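Local coordinates for protein YcaO (Methanopyrus kandleri, PDB 6CIB) that binds ADP and magnesium and, as a YcaO-family enzyme, probably uses ATP to activate a peptide backbone amide for thioamidation, at residues R50-H61 with E78-P87. Residues are numbered along the deposited sequence; the frame is centred on the assembly and turned at random.
Sequences RRRRSQYGEFYH and ECVERAAAEP. With MG (magnesium ion), chain H; ADP (adenosine-5'-diphosphate), chain G.
Glu86 OE2 takes two good bonds from the hairpin. Arg52 NH2 donates to Glu86 OE2 at 2.8 Å in a salt bridge. The acceptor lies near the guanidinium plane, but the donor stands well above the carboxylate plane. Ser54 OG donates to Glu86 OE2 at 2.9 Å, from the opposite face and on the syn side. This hydroxyl also accepts from Tyr56 N, closing an ST turn within the type I turn from Ser54 to Gly57. Arg52 turns CG away from its own amide nitrogen (chi1 -166°), and the rim of one guanidinium face lies over Arg82 C and Ala83 N; its NE donates to Val32 O. Losing the carboxylate of Glu86 to an alanine is likely to leave the Arg52 charge without its mate here and the Ser54 hydroxyl without this acceptor.

The Tyr56 ring turns its edge to the Glu86 carboxylate, and its OH packs on Pro87 CD. A water bridges that OH to Pro87 O. At the other end, His61 CE1 sits over the centre of the Arg82 guanidinium face, 3.6 Å above its plane. Another water links His61 ND1 to Glu78 OE2. A magnesium-bound water lies within bonding distance of Glu78 OE1 and ADP O3B. Glu78 and Glu81 line the ADP pocket, and Glu81 binds the magnesium directly, with Leu148 O. Arg50 CB packs on Cys79 SG at 3.6 Å.

Thus the hairpin of strands 45-54 and 57-64 backs the C-terminal part of the nucleotide-binding helix 68-85, whose Cys79 also touches Val34 of strand 34-42.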
# COMPACT_ATOMS: atom_id res chain seq x y z
N ARG A 50 -8.12 14.37 -5.06
CA ARG A 50 -8.10 15.47 -4.11
C ARG A 50 -6.87 16.35 -4.32
O ARG A 50 -5.75 15.85 -4.47
CB ARG A 50 -8.15 14.94 -2.67
CG ARG A 50 -9.38 14.07 -2.35
CD ARG A 50 -10.66 14.90 -2.27
NE ARG A 50 -11.86 14.09 -2.05
CZ ARG A 50 -12.59 13.53 -3.02
NH1 ARG A 50 -12.25 13.68 -4.30
NH2 ARG A 50 -13.66 12.80 -2.70
N ARG A 51 -7.10 17.66 -4.34
CA ARG A 51 -6.03 18.65 -4.25
C ARG A 51 -5.97 19.11 -2.79
O ARG A 51 -6.97 19.59 -2.24
CB ARG A 51 -6.27 19.81 -5.21
CG ARG A 51 -5.12 20.81 -5.31
CD ARG A 51 -5.26 21.75 -6.51
NE ARG A 51 -6.42 22.63 -6.43
CZ ARG A 51 -6.43 23.84 -5.86
NH1 ARG A 51 -5.34 24.34 -5.31
NH2 ARG A 51 -7.55 24.55 -5.84
N ARG A 52 -4.80 18.93 -2.18
CA ARG A 52 -4.58 19.19 -0.76
C ARG A 52 -3.45 20.22 -0.55
O ARG A 52 -2.42 20.15 -1.21
CB ARG A 52 -4.21 17.88 -0.05
CG ARG A 52 -4.27 17.93 1.46
CD ARG A 52 -3.66 16.72 2.14
NE ARG A 52 -3.10 17.13 3.43
CZ ARG A 52 -1.81 17.09 3.75
NH1 ARG A 52 -0.91 16.62 2.91
NH2 ARG A 52 -1.44 17.52 4.94
N ARG A 53 -3.67 21.16 0.38
CA ARG A 53 -2.67 22.18 0.73
C ARG A 53 -2.15 21.97 2.14
O ARG A 53 -2.94 21.72 3.05
CB ARG A 53 -3.29 23.58 0.71
CG ARG A 53 -3.47 24.20 -0.65
CD ARG A 53 -3.42 25.72 -0.52
NE ARG A 53 -4.30 26.40 -1.48
CZ ARG A 53 -4.09 26.47 -2.80
NH1 ARG A 53 -3.02 25.89 -3.36
NH2 ARG A 53 -4.95 27.12 -3.57
N SER A 54 -0.83 22.09 2.32
CA SER A 54 -0.21 22.14 3.66
C SER A 54 1.00 23.07 3.65
O SER A 54 1.33 23.65 2.61
CB SER A 54 0.20 20.73 4.12
OG SER A 54 1.35 20.27 3.42
N GLN A 55 1.68 23.20 4.79
CA GLN A 55 2.96 23.94 4.84
C GLN A 55 4.00 23.35 3.88
O GLN A 55 4.97 24.02 3.54
CB GLN A 55 3.52 23.99 6.27
CG GLN A 55 4.12 22.67 6.73
CD GLN A 55 5.04 22.80 7.92
OE1 GLN A 55 4.59 22.90 9.05
NE2 GLN A 55 6.35 22.76 7.66
N TYR A 56 3.79 22.10 3.45
CA TYR A 56 4.74 21.41 2.57
C TYR A 56 4.46 21.63 1.09
O TYR A 56 5.25 21.23 0.24
CB TYR A 56 4.85 19.92 2.94
CG TYR A 56 5.36 19.74 4.35
CD1 TYR A 56 6.72 19.92 4.65
CD2 TYR A 56 4.48 19.46 5.40
CE1 TYR A 56 7.20 19.78 5.94
CE2 TYR A 56 4.95 19.33 6.71
CZ TYR A 56 6.31 19.50 6.97
OH TYR A 56 6.80 19.37 8.26
N GLY A 57 3.35 22.30 0.80
CA GLY A 57 3.00 22.63 -0.58
C GLY A 57 1.63 22.11 -0.99
O GLY A 57 0.78 21.84 -0.14
N GLU A 58 1.44 21.99 -2.30
CA GLU A 58 0.18 21.51 -2.86
C GLU A 58 0.39 20.11 -3.41
O GLU A 58 1.36 19.86 -4.13
CB GLU A 58 -0.30 22.45 -3.96
CG GLU A 58 -1.73 22.20 -4.40
CD GLU A 58 -2.13 23.06 -5.57
OE1 GLU A 58 -2.79 24.10 -5.32
OE2 GLU A 58 -1.77 22.72 -6.72
N PHE A 59 -0.52 19.20 -3.07
CA PHE A 59 -0.43 17.80 -3.47
C PHE A 59 -1.74 17.28 -4.06
O PHE A 59 -2.83 17.74 -3.70
CB PHE A 59 -0.04 16.92 -2.27
CG PHE A 59 1.21 17.37 -1.56
CD1 PHE A 59 2.48 17.08 -2.08
CD2 PHE A 59 1.13 18.09 -0.36
CE1 PHE A 59 3.63 17.50 -1.42
CE2 PHE A 59 2.28 18.52 0.30
CZ PHE A 59 3.53 18.22 -0.23
N TYR A 60 -1.60 16.34 -4.99
CA TYR A 60 -2.72 15.54 -5.48
C TYR A 60 -2.73 14.17 -4.81
O TYR A 60 -1.70 13.50 -4.75
CB TYR A 60 -2.69 15.39 -7.01
CG TYR A 60 -3.04 16.66 -7.75
CD1 TYR A 60 -4.37 17.02 -7.96
CD2 TYR A 60 -2.03 17.51 -8.23
CE1 TYR A 60 -4.70 18.19 -8.63
CE2 TYR A 60 -2.35 18.68 -8.91
CZ TYR A 60 -3.68 19.02 -9.11
OH TYR A 60 -3.99 20.18 -9.78
N HIS A 61 -3.89 13.79 -4.28
CA HIS A 61 -4.09 12.45 -3.72
C HIS A 61 -5.29 11.82 -4.40
O HIS A 61 -6.21 12.52 -4.85
CB HIS A 61 -4.31 12.50 -2.20
CG HIS A 61 -3.27 13.28 -1.46
ND1 HIS A 61 -1.96 12.86 -1.35
CD2 HIS A 61 -3.34 14.46 -0.80
CE1 HIS A 61 -1.27 13.75 -0.65
NE2 HIS A 61 -2.09 14.73 -0.30
N GLU A 78 -6.98 8.86 2.59
CA GLU A 78 -5.67 9.10 1.98
C GLU A 78 -5.14 10.48 2.37
O GLU A 78 -3.98 10.61 2.79
CB GLU A 78 -5.78 8.95 0.45
CG GLU A 78 -4.50 9.23 -0.34
CD GLU A 78 -3.55 8.05 -0.41
OE1 GLU A 78 -4.02 6.91 -0.60
OE2 GLU A 78 -2.33 8.27 -0.30
N CYS A 79 -5.98 11.51 2.23
CA CYS A 79 -5.64 12.86 2.68
C CYS A 79 -5.31 12.91 4.17
O CYS A 79 -4.36 13.58 4.56
CB CYS A 79 -6.76 13.85 2.34
SG CYS A 79 -6.96 14.05 0.57
N VAL A 80 -6.08 12.17 4.98
CA VAL A 80 -5.91 12.16 6.44
C VAL A 80 -4.56 11.53 6.85
O VAL A 80 -3.82 12.13 7.63
CB VAL A 80 -7.10 11.47 7.17
CG1 VAL A 80 -6.77 11.20 8.64
CG2 VAL A 80 -8.35 12.34 7.11
N GLU A 81 -4.24 10.36 6.29
CA GLU A 81 -2.97 9.69 6.58
C GLU A 81 -1.76 10.57 6.22
O GLU A 81 -0.78 10.59 6.97
CB GLU A 81 -2.88 8.29 5.95
CG GLU A 81 -2.62 8.25 4.45
CD GLU A 81 -2.29 6.87 3.93
OE1 GLU A 81 -3.07 5.93 4.15
OE2 GLU A 81 -1.24 6.73 3.25
N ARG A 82 -1.85 11.29 5.10
CA ARG A 82 -0.76 12.18 4.68
C ARG A 82 -0.56 13.36 5.63
O ARG A 82 0.58 13.73 5.91
CB ARG A 82 -0.94 12.64 3.22
CG ARG A 82 -0.77 11.54 2.18
CD ARG A 82 0.65 10.97 2.13
NE ARG A 82 1.59 11.90 1.50
CZ ARG A 82 1.86 11.94 0.19
NH1 ARG A 82 1.27 11.08 -0.64
NH2 ARG A 82 2.72 12.82 -0.28
N ALA A 83 -1.65 13.93 6.13
CA ALA A 83 -1.57 15.00 7.14
C ALA A 83 -0.98 14.48 8.45
O ALA A 83 -0.16 15.15 9.08
CB ALA A 83 -2.93 15.63 7.37
N ALA A 84 -1.40 13.27 8.86
CA ALA A 84 -0.87 12.61 10.05
C ALA A 84 0.63 12.30 9.96
O ALA A 84 1.33 12.36 10.97
CB ALA A 84 -1.65 11.34 10.34
N ALA A 85 1.10 11.98 8.75
CA ALA A 85 2.49 11.61 8.50
C ALA A 85 3.46 12.79 8.48
O ALA A 85 4.67 12.59 8.53
CB ALA A 85 2.59 10.85 7.18
N GLU A 86 2.92 14.01 8.37
CA GLU A 86 3.75 15.21 8.41
C GLU A 86 4.49 15.30 9.76
O GLU A 86 3.90 14.99 10.81
CB GLU A 86 2.92 16.47 8.12
CG GLU A 86 2.57 16.61 6.64
CD GLU A 86 1.65 17.78 6.30
OE1 GLU A 86 1.28 18.59 7.18
OE2 GLU A 86 1.31 17.89 5.11
N PRO A 87 5.80 15.67 9.73
CA PRO A 87 6.64 15.72 10.93
C PRO A 87 5.97 16.43 12.10
O PRO A 87 5.38 17.50 11.93
CB PRO A 87 7.87 16.49 10.47
CG PRO A 87 7.98 16.14 9.04
CD PRO A 87 6.57 16.02 8.52
MG MG H . -1.48 4.21 2.69
PB ADP G . -4.45 1.83 -0.29
O1B ADP G . -4.27 1.74 1.21
O2B ADP G . -3.89 0.66 -1.07
O3B ADP G . -4.12 3.18 -0.89
PA ADP G . -7.25 2.59 -0.45
O1A ADP G . -8.45 1.69 -0.34
O2A ADP G . -7.19 3.49 -1.66
O3A ADP G . -6.03 1.56 -0.48
O5' ADP G . -7.14 3.45 0.90
C5' ADP G . -6.50 4.73 1.06
C4' ADP G . -6.45 5.09 2.56
O4' ADP G . -7.78 5.14 3.09
C3' ADP G . -5.72 4.05 3.41
O3' ADP G . -5.13 4.69 4.56
C2' ADP G . -6.84 3.13 3.88
O2' ADP G . -6.50 2.42 5.06
C1' ADP G . -7.99 4.12 4.08
N9 ADP G . -9.32 3.51 3.87
C8 ADP G . -9.77 3.00 2.71
N7 ADP G . -11.03 2.53 2.85
C5 ADP G . -11.41 2.75 4.11
C6 ADP G . -12.64 2.50 4.90
N6 ADP G . -13.71 1.90 4.33
N1 ADP G . -12.63 2.88 6.20
C2 ADP G . -11.56 3.48 6.78
N3 ADP G . -10.41 3.74 6.11
C4 ADP G . -10.28 3.41 4.79
O HOH W 1 5.02 19.38 10.13
O HOH W 2 -1.33 10.20 -2.07
O HOH W 3 -2.40 4.85 0.73
O HOH W 4 -2.37 2.18 2.90
O HOH W 5 0.61 4.14 1.96